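Local coordinates for Keto/oxoacid ferredoxin oxidoreductase, gamma subunit (Geobacter sulfurreducens, PDB 3ON3), which probably serves as the gamma subunit of an oxidoreductase that oxidises 2-oxoacids and hands the electrons to ferredoxin, at residues K35-Q41 with S54-D60; V23-A28 with A154-R158; G93-V97 with A138-T143; T112-N116 with K177-K183. All coordinates share one frame; numbering follows the deposited sequence. Where two conformers were deposited one is given.

Contact 1 of 4, residues K35-Q41 with S54-D60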
loop_
_atom_site.group_PDB
_atom_site.type_symbol
_atom_site.label_atom_id
_atom_site.label_comp_id
_atom_site.label_asym_id
_atom_site.label_seq_id
_atom_site.Cartn_x
_atom_site.Cartn_y
_atom_site.Cartn_z
ATOM N N LYS B 35 -18.110 -1.814 0.363
ATOM C CA LYS B 35 -17.818 -2.091 1.765
ATOM C C LYS B 35 -16.771 -1.121 2.330
ATOM O O LYS B 35 -16.337 -0.187 1.649
ATOM C CB LYS B 35 -17.383 -3.552 1.945
ATOM C CG LYS B 35 -18.411 -4.550 1.434
ATOM C CD LYS B 35 -17.876 -5.981 1.423
ATOM C CE LYS B 35 -18.979 -6.982 1.048
ATOM N NZ LYS B 35 -18.537 -8.400 1.190
ATOM N N GLN B 36 -16.390 -1.339 3.582
ATOM C CA GLN B 36 -15.321 -0.574 4.206
ATOM C C GLN B 36 -14.090 -1.460 4.245
ATOM O O GLN B 36 -14.204 -2.677 4.258
ATOM C CB GLN B 36 -15.712 -0.167 5.627
ATOM C CG GLN B 36 -17.137 0.348 5.743
ATOM C CD GLN B 36 -17.200 1.772 6.240
ATOM O OE1 GLN B 36 -16.313 2.579 5.962
ATOM N NE2 GLN B 36 -18.256 2.093 6.979
ATOM N N ALA B 37 -12.911 -0.859 4.268
ATOM C CA ALA B 37 -11.705 -1.661 4.300
ATOM C C ALA B 37 -10.505 -0.878 4.797
ATOM O O ALA B 37 -10.411 0.340 4.629
ATOM C CB ALA B 37 -11.417 -2.267 2.931
ATOM N N VAL B 38 -9.589 -1.608 5.409
ATOM C CA VAL B 38 -8.350 -1.038 5.886
ATOM C C VAL B 38 -7.217 -1.955 5.436
ATOM O O VAL B 38 -7.300 -3.177 5.550
ATOM C CB VAL B 38 -8.403 -0.832 7.409
ATOM C CG1 VAL B 38 -8.377 -2.166 8.132
ATOM C CG2 VAL B 38 -7.279 0.099 7.883
ATOM N N GLN B 39 -6.184 -1.364 4.858
ATOM C CA GLN B 39 -5.035 -2.130 4.382
ATOM C C GLN B 39 -3.776 -1.598 5.076
ATOM O O GLN B 39 -3.629 -0.396 5.248
ATOM C CB GLN B 39 -4.914 -1.996 2.866
ATOM C CG GLN B 39 -3.979 -2.989 2.221
ATOM C CD GLN B 39 -2.518 -2.663 2.473
ATOM O OE1 GLN B 39 -2.110 -1.498 2.427
ATOM N NE2 GLN B 39 -1.720 -3.694 2.728
ATOM N N SER B 40 -2.875 -2.482 5.479
ATOM C CA SER B 40 -1.715 -2.047 6.258
ATOM C C SER B 40 -0.623 -3.096 6.320
ATOM O O SER B 40 -0.877 -4.273 6.109
ATOM C CB SER B 40 -2.130 -1.701 7.686
ATOM O OG SER B 40 -2.462 -2.877 8.402
ATOM N N GLN B 41 0.590 -2.644 6.620
ATOM C CA GLN B 41 1.737 -3.523 6.831
ATOM C C GLN B 41 2.608 -2.974 7.947
ATOM O O GLN B 41 2.819 -1.759 8.042
ATOM C CB GLN B 41 2.578 -3.669 5.561
ATOM C CG GLN B 41 2.473 -2.486 4.621
ATOM C CD GLN B 41 1.206 -2.543 3.782
ATOM O OE1 GLN B 41 0.823 -3.610 3.301
ATOM N NE2 GLN B 41 0.556 -1.395 3.597
ATOM N N SER B 54 1.267 -8.398 4.437
ATOM C CA SER B 54 0.407 -7.227 4.441
ATOM C C SER B 54 -0.996 -7.709 4.819
ATOM O O SER B 54 -1.336 -8.881 4.617
ATOM C CB SER B 54 0.420 -6.536 3.078
ATOM O OG SER B 54 -0.521 -7.128 2.195
ATOM N N GLU B 55 -1.796 -6.833 5.407
ATOM C CA GLU B 55 -3.100 -7.246 5.914
ATOM C C GLU B 55 -4.236 -6.459 5.292
ATOM O O GLU B 55 -4.061 -5.301 4.896
ATOM C CB GLU B 55 -3.173 -7.083 7.429
ATOM C CG GLU B 55 -2.278 -8.012 8.211
ATOM C CD GLU B 55 -2.465 -7.841 9.702
ATOM O OE1 GLU B 55 -3.427 -7.143 10.097
ATOM O OE2 GLU B 55 -1.661 -8.402 10.477
ATOM N N VAL B 56 -5.400 -7.090 5.204
ATOM C CA VAL B 56 -6.604 -6.370 4.825
ATOM C C VAL B 56 -7.780 -6.830 5.678
ATOM O O VAL B 56 -7.971 -8.023 5.924
ATOM C CB VAL B 56 -6.914 -6.449 3.290
ATOM C CG1 VAL B 56 -6.955 -7.888 2.816
ATOM C CG2 VAL B 56 -8.234 -5.731 2.959
ATOM N N ILE B 57 -8.548 -5.863 6.149
ATOM C CA ILE B 57 -9.721 -6.143 6.945
ATOM C C ILE B 57 -10.888 -5.468 6.261
ATOM O O ILE B 57 -10.839 -4.271 5.967
ATOM C CB ILE B 57 -9.594 -5.600 8.381
ATOM C CG1 ILE B 57 -8.283 -6.069 9.037
ATOM C CG2 ILE B 57 -10.810 -6.015 9.204
ATOM C CD1 ILE B 57 -7.920 -5.274 10.292
ATOM N N ILE B 58 -11.923 -6.254 5.989
ATOM C CA ILE B 58 -13.088 -5.794 5.246
ATOM C C ILE B 58 -14.309 -6.004 6.111
ATOM O O ILE B 58 -14.375 -6.951 6.894
ATOM C CB ILE B 58 -13.211 -6.589 3.924
ATOM C CG1 ILE B 58 -12.048 -6.230 2.991
ATOM C CG2 ILE B 58 -14.577 -6.388 3.254
ATOM C CD1 ILE B 58 -11.803 -7.279 1.925
ATOM N N SER B 59 -15.282 -5.117 5.989
ATOM C CA SER B 59 -16.503 -5.287 6.752
ATOM C C SER B 59 -17.647 -4.471 6.175
ATOM O O SER B 59 -17.435 -3.427 5.532
ATOM C CB SER B 59 -16.266 -4.921 8.213
ATOM O OG SER B 59 -17.412 -5.202 8.983
ATOM N N ASP B 60 -18.861 -4.969 6.389
ATOM C CA ASP B 60 -20.063 -4.241 6.017
ATOM C C ASP B 60 -20.155 -2.952 6.824
ATOM O O ASP B 60 -20.785 -1.980 6.398
ATOM C CB ASP B 60 -21.304 -5.101 6.249
ATOM C CG ASP B 60 -21.544 -6.089 5.127
ATOM O OD1 ASP B 60 -21.597 -5.655 3.956
ATOM O OD2 ASP B 60 -21.689 -7.296 5.412
#
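The carboxamides of Gln39 and Gln41 meet Ser54 of the partner strand close to their own planes: Ser54 CB lies 3.6 Å from Gln39 NE2 and also faces Gln41 OE1, while Glu55 O stands well out of the Gln39 amide plane, to one side. The two amides bond to each other in a closed pair. Gln41 NE2 donates to an in-plane lone pair of Gln39 OE1 at 2.9 Å, and Gln39 NE2 returns a bond to Gln41 OE1 with its donor tilted 20° from that carbonyl plane. Swung opposite the backbone N (chi1 -166°) and then bent at chi2, the Gln39 chain lays its CG 3.5 Å from Glu55 O. The two strands form an antiparallel beta hairpin with three hydrogen-bonded pairs, Gln36 with Ser59, Val38 with Ile57 and Ser40 with Glu55. Among these backbone bonds the shortest, Glu55 N to Ser40 O, measures 2.8 Å. Strand 36-43 is outermost in the chain's six-stranded mixed sheet, and a strand of the second subunit pairs antiparallel with it; Gln39 OE1 and Gln41 NE2 there bond to Gln41 NE2 and Gln39 OE1 of that subunit. An alanine at Gln39 is likely to leave the Gln41 amides of both subunits without their mates and free to turn. On the face shared by Val38 and Ile57, those two side chains lie side by side, Val38 CG1 3.7 Å from Ile57 CB. On the other, Ala37 CB approaches Ile58 CG1 at 4.0 Å. Just before the strand, Lys35 crosses Ile58 with CD near CG2, and its NZ bonds to Val145 O.

Contact 2 of 4, residues V23-A28 with A154-R158. With SO4 (sulfate ion), chain C.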
loop_
_atom_site.group_PDB
_atom_site.type_symbol
_atom_site.label_atom_id
_atom_site.label_comp_id
_atom_site.label_asym_id
_atom_site.label_seq_id
_atom_site.Cartn_x
_atom_site.Cartn_y
_atom_site.Cartn_z
ATOM N N VAL B 23 -3.602 -3.787 -1.273
ATOM C CA VAL B 23 -4.254 -2.572 -1.733
ATOM C C VAL B 23 -5.405 -2.861 -2.715
ATOM O O VAL B 23 -6.514 -2.350 -2.551
ATOM C CB VAL B 23 -3.260 -1.599 -2.347
ATOM C CG1 VAL B 23 -4.006 -0.559 -3.166
ATOM C CG2 VAL B 23 -2.403 -0.955 -1.243
ATOM N N ILE B 24 -5.125 -3.676 -3.728
ATOM C CA ILE B 24 -6.149 -4.138 -4.660
ATOM C C ILE B 24 -7.375 -4.755 -3.956
ATOM O O ILE B 24 -8.522 -4.397 -4.255
ATOM C CB ILE B 24 -5.553 -5.130 -5.667
ATOM C CG1 ILE B 24 -4.547 -4.413 -6.569
ATOM C CG2 ILE B 24 -6.653 -5.778 -6.495
ATOM C CD1 ILE B 24 -3.778 -5.335 -7.474
HETATM N N MSE B 25 -7.132 -5.650 -3.000
HETATM C CA MSE B 25 -8.225 -6.246 -2.228
HETATM C C MSE B 25 -9.045 -5.216 -1.462
HETATM O O MSE B 25 -10.271 -5.324 -1.408
HETATM C CB MSE B 25 -7.711 -7.301 -1.240
HETATM C CG MSE B 25 -7.675 -8.713 -1.769
HETATM SE SE MSE B 25 -9.421 -9.525 -2.126
HETATM C CE MSE B 25 -10.465 -8.562 -0.806
ATOM N N ALA B 26 -8.373 -4.239 -0.846
ATOM C CA ALA B 26 -9.059 -3.199 -0.085
ATOM C C ALA B 26 -9.950 -2.314 -0.982
ATOM O O ALA B 26 -11.078 -1.969 -0.612
ATOM C CB ALA B 26 -8.037 -2.333 0.720
ATOM N N GLU B 27 -9.435 -1.949 -2.153
ATOM C CA GLU B 27 -10.174 -1.112 -3.105
ATOM C C GLU B 27 -11.299 -1.880 -3.829
ATOM O O GLU B 27 -12.319 -1.296 -4.201
ATOM C CB GLU B 27 -9.201 -0.435 -4.084
ATOM C CG GLU B 27 -8.320 0.637 -3.398
ATOM C CD GLU B 27 -7.124 1.113 -4.227
ATOM O OE1 GLU B 27 -6.868 0.550 -5.309
ATOM O OE2 GLU B 27 -6.423 2.057 -3.777
ATOM N N ALA B 28 -11.123 -3.192 -3.998
ATOM C CA ALA B 28 -12.189 -4.018 -4.560
ATOM C C ALA B 28 -13.377 -3.948 -3.629
ATOM O O ALA B 28 -14.495 -3.725 -4.061
ATOM C CB ALA B 28 -11.737 -5.451 -4.733
ATOM N N ALA B 154 -10.650 -3.473 -9.558
ATOM C CA ALA B 154 -9.514 -3.097 -8.704
ATOM C C ALA B 154 -8.150 -3.536 -9.242
ATOM O O ALA B 154 -7.203 -2.755 -9.209
ATOM C CB ALA B 154 -9.715 -3.588 -7.252
ATOM N N VAL B 155 -8.042 -4.777 -9.722
ATOM C CA VAL B 155 -6.787 -5.244 -10.300
ATOM C C VAL B 155 -6.397 -4.363 -11.479
ATOM O O VAL B 155 -5.295 -3.832 -11.541
ATOM C CB VAL B 155 -6.841 -6.700 -10.822
ATOM C CG1 VAL B 155 -5.589 -7.011 -11.635
ATOM C CG2 VAL B 155 -6.981 -7.715 -9.692
ATOM N N LEU B 156 -7.319 -4.201 -12.411
ATOM C CA LEU B 156 -6.991 -3.579 -13.686
ATOM C C LEU B 156 -6.731 -2.075 -13.571
ATOM O O LEU B 156 -6.074 -1.501 -14.410
ATOM C CB LEU B 156 -8.079 -3.885 -14.714
ATOM C CG LEU B 156 -8.273 -5.387 -14.946
ATOM C CD1 LEU B 156 -9.511 -5.663 -15.789
ATOM C CD2 LEU B 156 -7.032 -5.987 -15.584
ATOM N N SER B 157 -7.239 -1.452 -12.520
ATOM C CA SER B 157 -7.026 -0.026 -12.319
ATOM C C SER B 157 -5.636 0.262 -11.739
ATOM O O SER B 157 -5.168 1.406 -11.770
ATOM C CB SER B 157 -8.110 0.555 -11.414
ATOM O OG SER B 157 -9.391 0.251 -11.928
ATOM N N ARG B 158 -4.974 -0.776 -11.234
ATOM C CA ARG B 158 -3.634 -0.637 -10.653
ATOM C C ARG B 158 -2.548 -1.244 -11.547
ATOM O O ARG B 158 -1.496 -1.649 -11.081
ATOM C CB ARG B 158 -3.597 -1.296 -9.271
ATOM C CG ARG B 158 -4.462 -0.594 -8.246
ATOM C CD ARG B 158 -3.594 0.275 -7.394
ATOM N NE ARG B 158 -4.318 1.164 -6.499
ATOM C CZ ARG B 158 -3.811 2.320 -6.083
ATOM N NH1 ARG B 158 -2.614 2.692 -6.511
ATOM N NH2 ARG B 158 -4.491 3.102 -5.261
HETATM S S SO4 C . -2.454 6.197 -5.144
HETATM O O1 SO4 C . -1.420 5.176 -5.221
HETATM O O2 SO4 C . -1.980 7.388 -5.824
HETATM O O3 SO4 C . -3.650 5.695 -5.819
HETATM O O4 SO4 C . -2.805 6.523 -3.766
HETATM O O HOH W 1 -7.740 -0.449 -7.700
#
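Glu27 and Arg158 join helix 18-32 to the end of helix 148-157 through a side-on, two-pronged salt bridge. Arg158 NE points at Glu27 OE1 (2.9 Å, N-H...O 170°) and Arg158 NH2 at Glu27 OE2 (2.7 Å), each oxygen offering its syn lone pair, with carboxylate and guanidinium nearly coplanar at 23°. The glutamate reaches across because its chain runs extended beyond CG, whereas the arginine bends at chi2 (-100°) and then straightens at chi3, which turns its head back over helix 18-32. Val23 CG1, placed opposite its own backbone N, covers one guanidinium face at 3.8 Å from Arg158 NE. The outer nitrogens grasp a sulfate, probably from the crystallisation liquor: NH1 bonds to O1 at 3.0 Å and NH2 to O3 at 2.8 Å. One water donates to both Glu27 OE1 and Ala154 O, linking the carboxylate to the backbone of helix 148-157.

Deeper in, Ala154 CB sits 3.3 Å from Ile24 O and 3.7 Å from Ala28 CB, a close helix-to-helix approach that its small size permits. Ile24 CG2 meets Val155 CG2 obliquely. The second subunit closes the polar end, with its Tyr43 OH bonded to Glu27 OE2 and its Gly17 N to the sulfate. Helix 18-32 turns Met25 and Ala26 toward strands 36-43 and 52-59, while Val155 packs on helix 131-143.

Contact 3 of 4, residues G93-V97 with A138-T143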
loop_
_atom_site.group_PDB
_atom_site.type_symbol
_atom_site.label_atom_id
_atom_site.label_comp_id
_atom_site.label_asym_id
_atom_site.label_seq_id
_atom_site.Cartn_x
_atom_site.Cartn_y
_atom_site.Cartn_z
ATOM N N GLY B 93 -10.083 -21.775 8.776
ATOM C CA GLY B 93 -9.825 -20.614 7.948
ATOM C C GLY B 93 -9.225 -21.029 6.626
ATOM O O GLY B 93 -8.792 -22.165 6.457
ATOM N N VAL B 94 -9.210 -20.095 5.681
ATOM C CA VAL B 94 -8.693 -20.341 4.340
ATOM C C VAL B 94 -7.172 -20.275 4.319
ATOM O O VAL B 94 -6.571 -19.292 4.747
ATOM C CB VAL B 94 -9.291 -19.332 3.313
ATOM C CG1 VAL B 94 -8.462 -19.273 2.029
ATOM C CG2 VAL B 94 -10.724 -19.699 3.000
ATOM N N LEU B 95 -6.545 -21.334 3.834
ATOM C CA LEU B 95 -5.099 -21.345 3.746
ATOM C C LEU B 95 -4.682 -21.586 2.315
ATOM O O LEU B 95 -4.872 -22.655 1.792
ATOM C CB LEU B 95 -4.496 -22.404 4.668
ATOM C CG LEU B 95 -2.985 -22.629 4.494
ATOM C CD1 LEU B 95 -2.212 -21.342 4.708
ATOM C CD2 LEU B 95 -2.458 -23.732 5.410
ATOM N N LEU B 96 -4.130 -20.564 1.677
ATOM C CA LEU B 96 -3.686 -20.670 0.297
ATOM C C LEU B 96 -2.179 -20.547 0.237
ATOM O O LEU B 96 -1.602 -19.538 0.678
ATOM C CB LEU B 96 -4.333 -19.575 -0.558
ATOM C CG LEU B 96 -3.812 -19.379 -1.987
ATOM C CD1 LEU B 96 -4.209 -20.560 -2.905
ATOM C CD2 LEU B 96 -4.304 -18.068 -2.561
ATOM N N VAL B 97 -1.542 -21.568 -0.318
ATOM C CA VAL B 97 -0.088 -21.569 -0.421
ATOM C C VAL B 97 0.353 -21.855 -1.850
ATOM O O VAL B 97 -0.440 -22.322 -2.652
ATOM C CB VAL B 97 0.555 -22.591 0.564
ATOM C CG1 VAL B 97 0.037 -22.364 1.977
ATOM C CG2 VAL B 97 0.281 -24.036 0.130
ATOM N N ALA B 138 -6.918 -16.084 -6.942
ATOM C CA ALA B 138 -7.160 -17.279 -6.135
ATOM C C ALA B 138 -7.867 -16.933 -4.826
ATOM O O ALA B 138 -8.814 -17.618 -4.442
ATOM C CB ALA B 138 -5.874 -18.022 -5.876
HETATM N N MSE B 139 -7.417 -15.866 -4.162
HETATM C CA MSE B 139 -7.955 -15.459 -2.865
HETATM C C MSE B 139 -9.402 -15.007 -2.964
HETATM O O MSE B 139 -10.177 -15.185 -2.027
HETATM C CB MSE B 139 -7.136 -14.302 -2.268
HETATM C CG MSE B 139 -6.173 -14.705 -1.197
HETATM SE SE MSE B 139 -6.944 -15.730 0.296
HETATM C CE MSE B 139 -5.400 -16.866 0.413
ATOM N N VAL B 140 -9.741 -14.375 -4.084
ATOM C CA VAL B 140 -11.113 -13.925 -4.344
ATOM C C VAL B 140 -12.010 -15.143 -4.540
ATOM O O VAL B 140 -13.077 -15.232 -3.935
ATOM C CB VAL B 140 -11.176 -12.961 -5.576
ATOM C CG1 VAL B 140 -12.628 -12.641 -5.992
ATOM C CG2 VAL B 140 -10.376 -11.654 -5.290
ATOM N N ALA B 141 -11.573 -16.072 -5.393
ATOM C CA ALA B 141 -12.284 -17.339 -5.583
ATOM C C ALA B 141 -12.584 -18.041 -4.253
ATOM O O ALA B 141 -13.739 -18.374 -3.977
ATOM C CB ALA B 141 -11.515 -18.273 -6.511
ATOM N N LEU B 142 -11.559 -18.216 -3.415
ATOM C CA LEU B 142 -11.699 -18.982 -2.165
ATOM C C LEU B 142 -12.486 -18.307 -1.034
ATOM O O LEU B 142 -13.175 -18.976 -0.288
ATOM C CB LEU B 142 -10.328 -19.433 -1.633
ATOM C CG LEU B 142 -9.479 -20.344 -2.520
ATOM C CD1 LEU B 142 -8.084 -20.485 -1.947
ATOM C CD2 LEU B 142 -10.137 -21.739 -2.724
ATOM N N THR B 143 -12.393 -16.991 -0.895
ATOM C CA THR B 143 -13.032 -16.323 0.242
ATOM C C THR B 143 -14.440 -15.841 -0.066
ATOM O O THR B 143 -15.297 -15.785 0.818
ATOM C CB THR B 143 -12.203 -15.115 0.724
ATOM O OG1 THR B 143 -12.051 -14.171 -0.350
ATOM C CG2 THR B 143 -10.832 -15.568 1.202
#
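Strand 93-97 and helix 138-143 run roughly antiparallel, at 154°, with their axes 9.6 Å apart, and Val94 and Leu96, two apart on the strand, both point to the helix. Leu96 lies against Ala138, Met139 and, one turn on, Leu142. With CG opposite the backbone N (chi1 170°), it sends CD2 to Ala138 CB at 3.7 Å and CD1 to Leu142 CD1 at 4.0 Å, crossing the latter side chain at about a right angle. Met139, a selenomethionine, slides past Leu96 in the opposite direction, although its CE is modelled too close to that leucine for its exact placement to be trusted. Val94 CG1 meets Leu142 CB obliquely at 4.1 Å. Replacing Leu96 by an alanine would probably open a gap facing Ala138 and Leu142.

The pairing is a helix packed on the parallel part of a mixed sheet, an alpha/beta layer, with Leu75 and Phe115 beside the same side chains. Backbone groups of Val94 and Leu95 bond to the neighbouring strands, while on the helix Thr143 OG1 donates to Met139 O at 2.7 Å, reaching it from the face opposite Thr143 N. The contact between the two segments is carbon on carbon, so it probably rests on shape and burial more than on direction.

Contact 4 of 4, residues T112-N116 with K177-K183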
loop_
_atom_site.group_PDB
_atom_site.type_symbol
_atom_site.label_atom_id
_atom_site.label_comp_id
_atom_site.label_asym_id
_atom_site.label_seq_id
_atom_site.Cartn_x
_atom_site.Cartn_y
_atom_site.Cartn_z
ATOM N N THR B 112 -7.492 -25.892 3.173
ATOM C CA THR B 112 -6.213 -25.679 2.513
ATOM C C THR B 112 -6.276 -25.901 1.012
ATOM O O THR B 112 -6.749 -26.933 0.537
ATOM C CB THR B 112 -5.127 -26.601 3.099
ATOM O OG1 THR B 112 -4.985 -26.335 4.498
ATOM C CG2 THR B 112 -3.802 -26.355 2.412
ATOM N N THR B 113 -5.785 -24.919 0.269
ATOM C CA THR B 113 -5.664 -25.040 -1.168
ATOM C C THR B 113 -4.244 -24.734 -1.570
ATOM O O THR B 113 -3.653 -23.785 -1.074
ATOM C CB THR B 113 -6.603 -24.075 -1.911
ATOM O OG1 THR B 113 -7.956 -24.398 -1.582
ATOM C CG2 THR B 113 -6.405 -24.196 -3.424
ATOM N N ALA B 114 -3.704 -25.545 -2.470
ATOM C CA ALA B 114 -2.325 -25.384 -2.900
ATOM C C ALA B 114 -2.206 -25.571 -4.401
ATOM O O ALA B 114 -2.697 -26.553 -4.944
ATOM C CB ALA B 114 -1.420 -26.387 -2.164
ATOM N N PHE B 115 -1.567 -24.621 -5.072
ATOM C CA PHE B 115 -1.240 -24.797 -6.479
ATOM C C PHE B 115 -0.022 -23.996 -6.846
ATOM O O PHE B 115 0.499 -23.241 -6.025
ATOM C CB PHE B 115 -2.435 -24.526 -7.426
ATOM C CG PHE B 115 -2.789 -23.066 -7.624
ATOM C CD1 PHE B 115 -2.260 -22.349 -8.689
ATOM C CD2 PHE B 115 -3.706 -22.435 -6.789
ATOM C CE1 PHE B 115 -2.607 -21.012 -8.915
ATOM C CE2 PHE B 115 -4.069 -21.095 -6.995
ATOM C CZ PHE B 115 -3.514 -20.378 -8.063
ATOM N N ASN B 116 0.451 -24.200 -8.070
ATOM C CA ASN B 116 1.672 -23.563 -8.538
ATOM C C ASN B 116 1.474 -22.090 -8.887
ATOM O O ASN B 116 1.624 -21.694 -10.034
ATOM C CB ASN B 116 2.251 -24.336 -9.729
ATOM C CG ASN B 116 1.291 -24.411 -10.907
ATOM O OD1 ASN B 116 0.082 -24.181 -10.772
ATOM N ND2 ASN B 116 1.828 -24.740 -12.072
ATOM N N LYS B 177 -7.786 -21.814 -11.151
ATOM C CA LYS B 177 -6.985 -22.883 -10.545
ATOM C C LYS B 177 -7.277 -23.090 -9.060
ATOM O O LYS B 177 -7.308 -24.222 -8.594
ATOM C CB LYS B 177 -5.489 -22.653 -10.749
ATOM C CG LYS B 177 -5.016 -22.752 -12.185
ATOM C CD LYS B 177 -3.501 -22.845 -12.215
ATOM C CE LYS B 177 -2.954 -22.883 -13.618
ATOM N NZ LYS B 177 -1.552 -23.399 -13.612
ATOM N N ALA B 178 -7.492 -22.010 -8.319
ATOM C CA ALA B 178 -7.900 -22.155 -6.924
ATOM C C ALA B 178 -9.195 -22.967 -6.787
ATOM O O ALA B 178 -9.312 -23.816 -5.904
ATOM C CB ALA B 178 -8.068 -20.809 -6.271
ATOM N N LEU B 179 -10.169 -22.690 -7.651
ATOM C CA LEU B 179 -11.441 -23.382 -7.585
ATOM C C LEU B 179 -11.214 -24.868 -7.842
ATOM O O LEU B 179 -11.759 -25.691 -7.143
ATOM C CB LEU B 179 -12.464 -22.786 -8.571
ATOM C CG LEU B 179 -12.964 -21.397 -8.141
ATOM C CD1 LEU B 179 -13.886 -20.769 -9.197
ATOM C CD2 LEU B 179 -13.637 -21.412 -6.756
ATOM N N ALA B 180 -10.378 -25.193 -8.825
ATOM C CA ALA B 180 -10.166 -26.578 -9.212
ATOM C C ALA B 180 -9.214 -27.313 -8.258
ATOM O O ALA B 180 -9.291 -28.525 -8.130
ATOM C CB ALA B 180 -9.675 -26.662 -10.653
ATOM N N ALA B 181 -8.340 -26.578 -7.574
ATOM C CA ALA B 181 -7.349 -27.206 -6.710
ATOM C C ALA B 181 -7.896 -27.493 -5.315
ATOM O O ALA B 181 -7.423 -28.395 -4.632
ATOM C CB ALA B 181 -6.073 -26.362 -6.625
ATOM N N LYS B 182 -8.900 -26.734 -4.896
ATOM C CA LYS B 182 -9.381 -26.849 -3.530
ATOM C C LYS B 182 -10.041 -28.212 -3.265
ATOM O O LYS B 182 -10.399 -28.949 -4.200
ATOM C CB LYS B 182 -10.338 -25.705 -3.209
ATOM C CG LYS B 182 -11.653 -25.807 -3.929
ATOM C CD LYS B 182 -12.599 -24.670 -3.554
ATOM C CE LYS B 182 -13.891 -24.805 -4.380
ATOM N NZ LYS B 182 -14.960 -23.867 -3.938
ATOM N N LYS B 183 -10.183 -28.566 -1.994
ATOM C CA LYS B 183 -10.890 -29.804 -1.669
ATOM C C LYS B 183 -12.393 -29.575 -1.792
ATOM O O LYS B 183 -13.046 -30.146 -2.661
ATOM C CB LYS B 183 -10.525 -30.325 -0.282
ATOM C CG LYS B 183 -9.138 -30.962 -0.199
ATOM C CD LYS B 183 -8.003 -29.936 -0.298
ATOM C CE LYS B 183 -6.642 -30.592 -0.029
ATOM N NZ LYS B 183 -5.553 -29.615 0.283
HETATM O O HOH W 2 -9.224 -26.868 0.071
HETATM O O HOH W 3 -5.103 -28.227 -2.957
HETATM O O HOH W 4 -1.595 -26.031 -12.894
#
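Lys183 NZ, at the chain's C-terminus, donates to Thr112 O at 2.9 Å, arriving from above the carbonyl plane rather than along a lone pair. Its chain bends at chi2 (71°), which curls the ammonium back over strand 111-115. A water, modelled rather close to Thr112 O, also accepts from Lys183 N. At the other end of the contact Lys177 NZ is held mainly by a salt bridge to Asp124 and a hydrogen bond to Thr120 OG1; its direct bond to Asn116 OD1 is weak (3.4 Å), with a water spanning the same two residues. Between these ends a further water accepts from Ala114 N at 3.1 Å and donates to Ala181 O at 2.9 Å.

Inside this polar fringe lies Phe115. A chi1 of 75° swings the ring toward the helix, and Lys177 CB lies over one face in a CH-pi contact, 3.8 Å from the ring centroid and 13° off the normal; Asn116 OD1 lies at the ring edge, in plane. Ala178 CB approaches Phe115 CE2 at 4.1 Å. Two residues earlier on the strand, Thr113 CG2 touches Ala181 CB at 3.9 Å. Helix 164-181 thus packs at the sheet's margin on its outermost strand, beside helix 131-143. Lys177 works twice over, its stem packing on the aromatic while its ammonium meets hydroxyl and carboxylate oxygens; Lys183 adds a carbonyl, and water carries part of the join.

Contacts 1, 3 and 4 involve strands of one mixed sheet, and contact 2 joins two helices, one of which lies on it. Contacts 1 and 2, with centres about 12 Å apart, form one layered unit at the dimer: Ala26 and Val23 of the helix rest on Gln39, and both contacts touch the second subunit, with the sulfate at contact 2. Contacts 3 and 4, about 8 Å apart between centres, share neighbouring strands and Ala138 against Ala178. Met25 SE, 3.9 Å from Val140 CG2, bridges contact 2 to contact 3. Contacts 1 and 4 lie on opposite sides of the chain's centre, about 24 Å apart between centres, and in sequence contact 2 encloses both 1 and 3.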